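Local structure of D-hydantoinase (Ralstonia pickettii, 1NFG) at residues A70-A79 with A405-S413; D161-D169 with R221-P232. The protein probably catalyses the stereospecific hydrolysis of the cyclic amide bond of D-hydantoin derivatives, using two zinc ions per subunit. All coordinates share one frame; numbering follows the deposited sequence.

Interaction 1. Residues A70-A79 with A405-S413; sequences ADTFATATVA and AMHNAMDYS
The carboxylate of Asp71 lies against Asn408 and takes two bonds from the 405-413 loop. Asp71 OD2 accepts from Asn408 ND2 at 2.7 Å. Asp71 OD1 accepts from the backbone N of Ala409 at 2.8 Å, in a fairly straight bond (163°). Both donors come from the syn side, a little out of the carboxylate plane. The two side chains cross at about a right angle, and the amide is turned 58° from the carboxylate. Asn408 CG lies between its own backbone N and carbonyl carbon (chi1 77°), which puts the amide beside Asp71. His314 NE2 also bonds to OD2, so this buried acid has several polar partners. Apolar contacts flank the pair. Ala70 CB meets Met410 SD at 3.7 Å, and Ala79 CB meets Asn408 CB at the same distance. Thr72 and Thr75 form a capping box at the start of helix 73-82: Thr72 OG1 accepts from Thr75 N, and Thr75 OG1 from Thr72 N. The loop between strands 390-400 and 419-429 lies along the turn before helix 73-82 and along one side of the helix as far as Ala79, while Phe73 of that helix packs on helix 100-111.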
loop_
_atom_site.group_PDB
_atom_site.type_symbol
_atom_site.label_atom_id
_atom_site.label_comp_id
_atom_site.label_asym_id
_atom_site.label_seq_id
_atom_site.Cartn_x
_atom_site.Cartn_y
_atom_site.Cartn_z
ATOM N N ALA A 70 15.432 -24.933 -31.843
ATOM C CA ALA A 70 15.365 -24.765 -33.286
ATOM C C ALA A 70 16.377 -23.734 -33.785
ATOM O O ALA A 70 17.022 -23.937 -34.810
ATOM C CB ALA A 70 13.957 -24.359 -33.691
ATOM N N ASP A 71 16.509 -22.627 -33.061
ATOM C CA ASP A 71 17.448 -21.584 -33.446
ATOM C C ASP A 71 18.829 -21.837 -32.886
ATOM O O ASP A 71 18.987 -22.492 -31.858
ATOM C CB ASP A 71 16.989 -20.201 -32.957
ATOM C CG ASP A 71 16.130 -19.477 -33.967
ATOM O OD1 ASP A 71 16.328 -19.686 -35.183
ATOM O OD2 ASP A 71 15.266 -18.682 -33.545
ATOM N N THR A 72 19.826 -21.302 -33.579
ATOM C CA THR A 72 21.217 -21.406 -33.163
ATOM C C THR A 72 21.687 -19.967 -33.039
ATOM O O THR A 72 20.952 -19.042 -33.374
ATOM C CB THR A 72 22.087 -22.114 -34.224
ATOM O OG1 THR A 72 22.017 -21.392 -35.462
ATOM C CG2 THR A 72 21.610 -23.540 -34.437
ATOM N N PHE A 73 22.905 -19.773 -32.562
ATOM C CA PHE A 73 23.434 -18.430 -32.427
ATOM C C PHE A 73 23.417 -17.714 -33.783
ATOM O O PHE A 73 23.264 -16.497 -33.850
ATOM C CB PHE A 73 24.852 -18.498 -31.880
ATOM C CG PHE A 73 25.086 -17.607 -30.706
ATOM C CD1 PHE A 73 25.268 -16.240 -30.879
ATOM C CD2 PHE A 73 25.132 -18.134 -29.421
ATOM C CE1 PHE A 73 25.498 -15.406 -29.780
ATOM C CE2 PHE A 73 25.360 -17.317 -28.320
ATOM C CZ PHE A 73 25.545 -15.952 -28.496
ATOM N N ALA A 74 23.554 -18.482 -34.862
ATOM C CA ALA A 74 23.567 -17.923 -36.209
ATOM C C ALA A 74 22.181 -17.561 -36.735
ATOM O O ALA A 74 21.979 -16.460 -37.238
ATOM C CB ALA A 74 24.237 -18.893 -37.159
ATOM N N THR A 75 21.233 -18.487 -36.637
ATOM C CA THR A 75 19.879 -18.235 -37.121
ATOM C C THR A 75 19.168 -17.138 -36.338
ATOM O O THR A 75 18.373 -16.385 -36.896
ATOM C CB THR A 75 19.000 -19.499 -37.044
ATOM O OG1 THR A 75 19.050 -20.035 -35.714
ATOM C CG2 THR A 75 19.469 -20.537 -38.034
ATOM N N ALA A 76 19.443 -17.052 -35.042
ATOM C CA ALA A 76 18.796 -16.044 -34.210
ATOM C C ALA A 76 19.331 -14.641 -34.475
ATOM O O ALA A 76 18.550 -13.719 -34.723
ATOM C CB ALA A 76 18.956 -16.399 -32.728
ATOM N N THR A 77 20.655 -14.480 -34.423
ATOM C CA THR A 77 21.270 -13.175 -34.656
ATOM C C THR A 77 20.894 -12.603 -36.016
ATOM O O THR A 77 20.809 -11.390 -36.177
ATOM C CB THR A 77 22.806 -13.232 -34.556
ATOM O OG1 THR A 77 23.301 -14.293 -35.381
ATOM C CG2 THR A 77 23.238 -13.450 -33.112
ATOM N N VAL A 78 20.665 -13.464 -36.998
ATOM C CA VAL A 78 20.276 -12.966 -38.306
ATOM C C VAL A 78 18.877 -12.378 -38.192
ATOM O O VAL A 78 18.603 -11.302 -38.732
ATOM C CB VAL A 78 20.296 -14.088 -39.384
ATOM C CG1 VAL A 78 19.589 -13.623 -40.663
ATOM C CG2 VAL A 78 21.739 -14.456 -39.706
ATOM N N ALA A 79 17.994 -13.082 -37.486
ATOM C CA ALA A 79 16.626 -12.613 -37.293
ATOM C C ALA A 79 16.667 -11.309 -36.494
ATOM O O ALA A 79 15.940 -10.356 -36.785
ATOM C CB ALA A 79 15.811 -13.660 -36.552
ATOM N N ALA A 405 7.648 -14.732 -43.328
ATOM C CA ALA A 405 8.456 -13.573 -43.681
ATOM C C ALA A 405 9.538 -13.283 -42.646
ATOM O O ALA A 405 10.359 -12.387 -42.831
ATOM C CB ALA A 405 7.561 -12.355 -43.863
ATOM N N MET A 406 9.542 -14.034 -41.552
ATOM C CA MET A 406 10.557 -13.830 -40.526
ATOM C C MET A 406 11.868 -14.477 -40.966
ATOM O O MET A 406 11.904 -15.176 -41.978
ATOM C CB MET A 406 10.074 -14.382 -39.186
ATOM C CG MET A 406 8.865 -13.628 -38.647
ATOM S SD MET A 406 9.116 -11.824 -38.634
ATOM C CE MET A 406 9.927 -11.626 -37.114
ATOM N N HIS A 407 12.942 -14.262 -40.212
ATOM C CA HIS A 407 14.239 -14.790 -40.624
ATOM C C HIS A 407 14.981 -15.756 -39.697
ATOM O O HIS A 407 16.211 -15.848 -39.756
ATOM C CB HIS A 407 15.155 -13.608 -40.971
ATOM C CG HIS A 407 14.531 -12.624 -41.911
ATOM N ND1 HIS A 407 13.523 -11.765 -41.528
ATOM C CD2 HIS A 407 14.724 -12.408 -43.234
ATOM C CE1 HIS A 407 13.120 -11.067 -42.574
ATOM N NE2 HIS A 407 13.831 -11.439 -43.623
ATOM N N ASN A 408 14.258 -16.482 -38.851
ATOM C CA ASN A 408 14.917 -17.430 -37.957
ATOM C C ASN A 408 14.531 -18.861 -38.348
ATOM O O ASN A 408 13.940 -19.079 -39.410
ATOM C CB ASN A 408 14.556 -17.129 -36.495
ATOM C CG ASN A 408 13.166 -17.601 -36.119
ATOM O OD1 ASN A 408 12.233 -17.550 -36.924
ATOM N ND2 ASN A 408 13.019 -18.050 -34.880
ATOM N N ALA A 409 14.860 -19.833 -37.505
ATOM C CA ALA A 409 14.565 -21.228 -37.819
ATOM C C ALA A 409 13.293 -21.811 -37.186
ATOM O O ALA A 409 13.117 -23.033 -37.174
ATOM C CB ALA A 409 15.766 -22.090 -37.451
ATOM N N MET A 410 12.406 -20.956 -36.679
ATOM C CA MET A 410 11.172 -21.419 -36.041
ATOM C C MET A 410 10.025 -21.710 -36.998
ATOM O O MET A 410 10.014 -21.234 -38.132
ATOM C CB MET A 410 10.708 -20.404 -34.998
ATOM C CG MET A 410 11.422 -20.539 -33.670
ATOM S SD MET A 410 11.090 -22.140 -32.916
ATOM C CE MET A 410 9.497 -21.833 -32.176
ATOM N N ASP A 411 9.055 -22.494 -36.531
ATOM C CA ASP A 411 7.900 -22.846 -37.352
ATOM C C ASP A 411 6.655 -22.013 -37.052
ATOM O O ASP A 411 5.565 -22.319 -37.533
ATOM C CB ASP A 411 7.590 -24.343 -37.224
ATOM C CG ASP A 411 7.327 -24.774 -35.793
ATOM O OD1 ASP A 411 7.969 -24.223 -34.870
ATOM O OD2 ASP A 411 6.489 -25.684 -35.597
ATOM N N TYR A 412 6.823 -20.956 -36.259
ATOM C CA TYR A 412 5.717 -20.056 -35.937
ATOM C C TYR A 412 6.208 -18.771 -35.276
ATOM O O TYR A 412 7.351 -18.685 -34.820
ATOM C CB TYR A 412 4.683 -20.735 -35.022
ATOM C CG TYR A 412 5.056 -20.789 -33.554
ATOM C CD1 TYR A 412 5.872 -21.804 -33.053
ATOM C CD2 TYR A 412 4.595 -19.818 -32.664
ATOM C CE1 TYR A 412 6.218 -21.853 -31.697
ATOM C CE2 TYR A 412 4.936 -19.855 -31.310
ATOM C CZ TYR A 412 5.745 -20.873 -30.832
ATOM O OH TYR A 412 6.082 -20.908 -29.495
ATOM N N SER A 413 5.330 -17.771 -35.245
ATOM C CA SER A 413 5.627 -16.487 -34.616
ATOM C C SER A 413 4.608 -16.237 -33.507
ATOM O O SER A 413 3.432 -16.586 -33.644
ATOM C CB SER A 413 5.547 -15.350 -35.631
ATOM O OG SER A 413 5.691 -14.102 -34.976
#

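Interaction 2. Residues D161-D169 with R221-P232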
loop_
_atom_site.group_PDB
_atom_site.type_symbol
_atom_site.label_atom_id
_atom_site.label_comp_id
_atom_site.label_asym_id
_atom_site.label_seq_id
_atom_site.Cartn_x
_atom_site.Cartn_y
_atom_site.Cartn_z
ATOM N N ASP A 161 17.694 -19.655 -1.250
ATOM C CA ASP A 161 18.014 -18.357 -0.676
ATOM C C ASP A 161 19.479 -18.293 -0.259
ATOM O O ASP A 161 20.117 -17.239 -0.370
ATOM C CB ASP A 161 17.111 -18.047 0.535
ATOM C CG ASP A 161 15.625 -18.009 0.177
ATOM O OD1 ASP A 161 15.277 -17.979 -1.028
ATOM O OD2 ASP A 161 14.795 -18.004 1.110
ATOM N N VAL A 162 20.011 -19.415 0.227
ATOM C CA VAL A 162 21.414 -19.477 0.647
ATOM C C VAL A 162 22.307 -19.159 -0.549
ATOM O O VAL A 162 23.279 -18.408 -0.440
ATOM C CB VAL A 162 21.795 -20.884 1.177
ATOM C CG1 VAL A 162 23.271 -20.918 1.551
ATOM C CG2 VAL A 162 20.928 -21.243 2.371
ATOM N N THR A 163 21.957 -19.743 -1.691
ATOM C CA THR A 163 22.695 -19.532 -2.927
ATOM C C THR A 163 22.566 -18.073 -3.362
ATOM O O THR A 163 23.572 -17.379 -3.546
ATOM C CB THR A 163 22.156 -20.453 -4.040
ATOM O OG1 THR A 163 22.357 -21.822 -3.656
ATOM C CG2 THR A 163 22.867 -20.177 -5.359
ATOM N N LEU A 164 21.321 -17.618 -3.509
ATOM C CA LEU A 164 21.020 -16.243 -3.907
ATOM C C LEU A 164 21.779 -15.230 -3.044
ATOM O O LEU A 164 22.346 -14.260 -3.553
ATOM C CB LEU A 164 19.508 -16.000 -3.814
ATOM C CG LEU A 164 18.945 -14.634 -4.218
ATOM C CD1 LEU A 164 19.575 -14.162 -5.520
ATOM C CD2 LEU A 164 17.430 -14.743 -4.364
ATOM N N LEU A 165 21.800 -15.464 -1.739
ATOM C CA LEU A 165 22.511 -14.585 -0.827
ATOM C C LEU A 165 24.016 -14.616 -1.114
ATOM O O LEU A 165 24.692 -13.586 -1.031
ATOM C CB LEU A 165 22.239 -15.012 0.616
ATOM C CG LEU A 165 20.890 -14.585 1.208
ATOM C CD1 LEU A 165 20.482 -15.508 2.345
ATOM C CD2 LEU A 165 21.003 -13.144 1.683
ATOM N N LYS A 166 24.544 -15.794 -1.445
ATOM C CA LYS A 166 25.967 -15.919 -1.741
ATOM C C LYS A 166 26.277 -15.215 -3.050
ATOM O O LYS A 166 27.318 -14.564 -3.185
ATOM C CB LYS A 166 26.384 -17.394 -1.815
ATOM C CG LYS A 166 26.674 -17.989 -0.447
ATOM C CD LYS A 166 27.242 -19.403 -0.502
ATOM C CE LYS A 166 26.179 -20.446 -0.791
ATOM N NZ LYS A 166 26.679 -21.814 -0.469
ATOM N N THR A 167 25.362 -15.346 -4.010
ATOM C CA THR A 167 25.515 -14.704 -5.310
ATOM C C THR A 167 25.416 -13.189 -5.137
ATOM O O THR A 167 26.233 -12.448 -5.680
ATOM C CB THR A 167 24.429 -15.167 -6.290
ATOM O OG1 THR A 167 24.493 -16.589 -6.432
ATOM C CG2 THR A 167 24.631 -14.532 -7.653
ATOM N N LEU A 168 24.420 -12.728 -4.378
ATOM C CA LEU A 168 24.256 -11.295 -4.146
ATOM C C LEU A 168 25.527 -10.755 -3.508
ATOM O O LEU A 168 25.995 -9.663 -3.840
ATOM C CB LEU A 168 23.072 -11.003 -3.208
ATOM C CG LEU A 168 21.676 -10.591 -3.705
ATOM C CD1 LEU A 168 21.746 -10.064 -5.127
ATOM C CD2 LEU A 168 20.731 -11.760 -3.628
ATOM N N ASP A 169 26.093 -11.535 -2.596
ATOM C CA ASP A 169 27.300 -11.121 -1.900
ATOM C C ASP A 169 28.520 -11.020 -2.825
ATOM O O ASP A 169 29.296 -10.067 -2.733
ATOM C CB ASP A 169 27.575 -12.078 -0.741
ATOM C CG ASP A 169 28.709 -11.611 0.137
ATOM O OD1 ASP A 169 29.878 -11.870 -0.221
ATOM O OD2 ASP A 169 28.433 -10.971 1.174
ATOM N N ARG A 221 10.642 -11.870 -2.204
ATOM C CA ARG A 221 11.723 -12.549 -1.488
ATOM C C ARG A 221 13.094 -12.147 -2.041
ATOM O O ARG A 221 14.004 -11.771 -1.287
ATOM C CB ARG A 221 11.521 -14.067 -1.591
ATOM C CG ARG A 221 12.563 -14.928 -0.884
ATOM C CD ARG A 221 11.899 -16.182 -0.319
ATOM N NE ARG A 221 11.029 -16.847 -1.289
ATOM C CZ ARG A 221 11.447 -17.749 -2.174
ATOM N NH1 ARG A 221 12.733 -18.105 -2.211
ATOM N NH2 ARG A 221 10.583 -18.288 -3.032
ATOM N N ALA A 222 13.239 -12.219 -3.361
ATOM C CA ALA A 222 14.498 -11.851 -3.984
ATOM C C ALA A 222 14.862 -10.420 -3.578
ATOM O O ALA A 222 15.974 -10.154 -3.113
ATOM C CB ALA A 222 14.382 -11.969 -5.500
ATOM N N LEU A 223 13.914 -9.501 -3.731
ATOM C CA LEU A 223 14.164 -8.107 -3.383
ATOM C C LEU A 223 14.523 -7.950 -1.907
ATOM O O LEU A 223 15.371 -7.125 -1.551
ATOM C CB LEU A 223 12.942 -7.255 -3.746
ATOM C CG LEU A 223 12.652 -7.221 -5.253
ATOM C CD1 LEU A 223 11.270 -6.660 -5.528
ATOM C CD2 LEU A 223 13.713 -6.400 -5.940
ATOM N N ALA A 224 13.885 -8.746 -1.053
ATOM C CA ALA A 224 14.159 -8.702 0.382
ATOM C C ALA A 224 15.599 -9.147 0.640
ATOM O O ALA A 224 16.331 -8.535 1.431
ATOM C CB ALA A 224 13.188 -9.608 1.121
ATOM N N LEU A 225 15.999 -10.223 -0.034
ATOM C CA LEU A 225 17.353 -10.746 0.100
ATOM C C LEU A 225 18.355 -9.709 -0.397
ATOM O O LEU A 225 19.413 -9.508 0.210
ATOM C CB LEU A 225 17.490 -12.056 -0.689
ATOM C CG LEU A 225 17.350 -13.371 0.097
ATOM C CD1 LEU A 225 16.736 -13.132 1.480
ATOM C CD2 LEU A 225 16.517 -14.354 -0.721
ATOM N N ALA A 226 18.020 -9.046 -1.501
ATOM C CA ALA A 226 18.894 -8.010 -2.043
ATOM C C ALA A 226 19.026 -6.906 -0.990
ATOM O O ALA A 226 20.113 -6.373 -0.768
ATOM C CB ALA A 226 18.311 -7.452 -3.328
ATOM N N GLU A 227 17.920 -6.581 -0.330
ATOM C CA GLU A 227 17.926 -5.556 0.707
ATOM C C GLU A 227 18.857 -5.938 1.853
ATOM O O GLU A 227 19.610 -5.098 2.357
ATOM C CB GLU A 227 16.516 -5.348 1.268
ATOM C CG GLU A 227 16.369 -4.062 2.067
ATOM C CD GLU A 227 14.978 -3.877 2.647
ATOM O OE1 GLU A 227 13.995 -4.374 2.048
ATOM O OE2 GLU A 227 14.865 -3.215 3.700
ATOM N N ILE A 228 18.787 -7.204 2.271
ATOM C CA ILE A 228 19.614 -7.721 3.369
ATOM C C ILE A 228 21.097 -7.650 3.029
ATOM O O ILE A 228 21.906 -7.187 3.832
ATOM C CB ILE A 228 19.265 -9.199 3.697
ATOM C CG1 ILE A 228 17.830 -9.294 4.220
ATOM C CG2 ILE A 228 20.244 -9.757 4.722
ATOM C CD1 ILE A 228 17.629 -8.615 5.552
ATOM N N VAL A 229 21.454 -8.129 1.845
ATOM C CA VAL A 229 22.844 -8.093 1.422
ATOM C C VAL A 229 23.215 -6.657 1.085
ATOM O O VAL A 229 24.389 -6.294 1.080
ATOM C CB VAL A 229 23.079 -8.970 0.177
ATOM C CG1 VAL A 229 24.497 -8.794 -0.326
ATOM C CG2 VAL A 229 22.819 -10.430 0.521
ATOM N N ASN A 230 22.195 -5.843 0.827
ATOM C CA ASN A 230 22.385 -4.445 0.460
ATOM C C ASN A 230 23.084 -4.415 -0.896
ATOM O O ASN A 230 24.157 -3.837 -1.061
ATOM C CB ASN A 230 23.237 -3.720 1.496
ATOM C CG ASN A 230 23.384 -2.248 1.183
ATOM O OD1 ASN A 230 24.283 -1.583 1.696
ATOM N ND2 ASN A 230 22.492 -1.723 0.337
ATOM N N ALA A 231 22.443 -5.044 -1.867
ATOM C CA ALA A 231 22.987 -5.144 -3.201
ATOM C C ALA A 231 21.953 -4.829 -4.262
ATOM O O ALA A 231 20.750 -4.936 -4.031
ATOM C CB ALA A 231 23.511 -6.555 -3.419
ATOM N N PRO A 232 22.412 -4.422 -5.449
ATOM C CA PRO A 232 21.480 -4.114 -6.530
ATOM C C PRO A 232 21.011 -5.443 -7.101
ATOM O O PRO A 232 21.763 -6.416 -7.099
ATOM C CB PRO A 232 22.347 -3.342 -7.517
ATOM C CG PRO A 232 23.702 -3.979 -7.322
ATOM C CD PRO A 232 23.794 -4.065 -5.822
#
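Leu225 points into helix 161-174 and sits as a knob in the hole formed by Asp161, Leu164, Leu165 and Leu168. Its two nearest leucine neighbours meet it differently. Leu165 crosses it at about a right angle, with the CG atoms of Leu165 and Leu225 3.9 Å apart. Leu164 comes at a slant, and its CD2 is 3.8 Å from Leu225 CD2. Leu164 CD2 also reaches the backbone of Ala222. Further along, Val229 presents its two methyls to different parts of helix 161-174. Val229 CG2 touches Leu165 CD2 at 3.5 Å and Leu168 CB at 3.8 Å, while CG1 lies over the backbone between Leu168 and Asp169.

The segments pack as two helices of the amidohydrolase TIM barrel. Their axes come within 9.6 Å and cross at -47°. Strand 178-180 lies beneath Leu164 and Leu168, and strand 233-235 beneath Ala222 and Ala226. A Schellman motif with Asn230 as C-prime residue ends helix 212-229. The chain then brings Ala231 back to Leu168, where Ala231 CB lies 4.0 Å from Leu168 O.

At the other end, Arg221 and Asp161 form a buried salt bridge. NH1 of Arg221 gives a bent bond (137°) to the syn lone pair of Asp161 OD1 at 2.8 Å. This oxygen lies at the edge of the guanidinium, in its plane, but the carboxylate is turned 43° from that plane. Arg221 NH2 also pairs with Glu217, and Asp161 OD2 bonds to Asn184 of the second subunit. Asp169 OD2 likewise reaches Tyr190 of the second subunit.

Both interactions belong to the amidohydrolase part of the chain, with the chain's centre between them. Their centres are 36 Å apart and their nearest atoms about 21 Å, so they do not touch. Both segments of interaction 2 fall between the two segments of interaction 1 in the sequence. Interaction 1 brings together chain regions more than 300 residues apart. Interaction 2 pairs two barrel helices close to the subunit interface, whereas no other subunit touches the segments of interaction 1. Each has zinc ligands nearby: the side chain of Asp71 is about 9 Å from that of His59, and the side chain of Ala222 is about 9 Å from that of His181 and about 10 Å from that of His237.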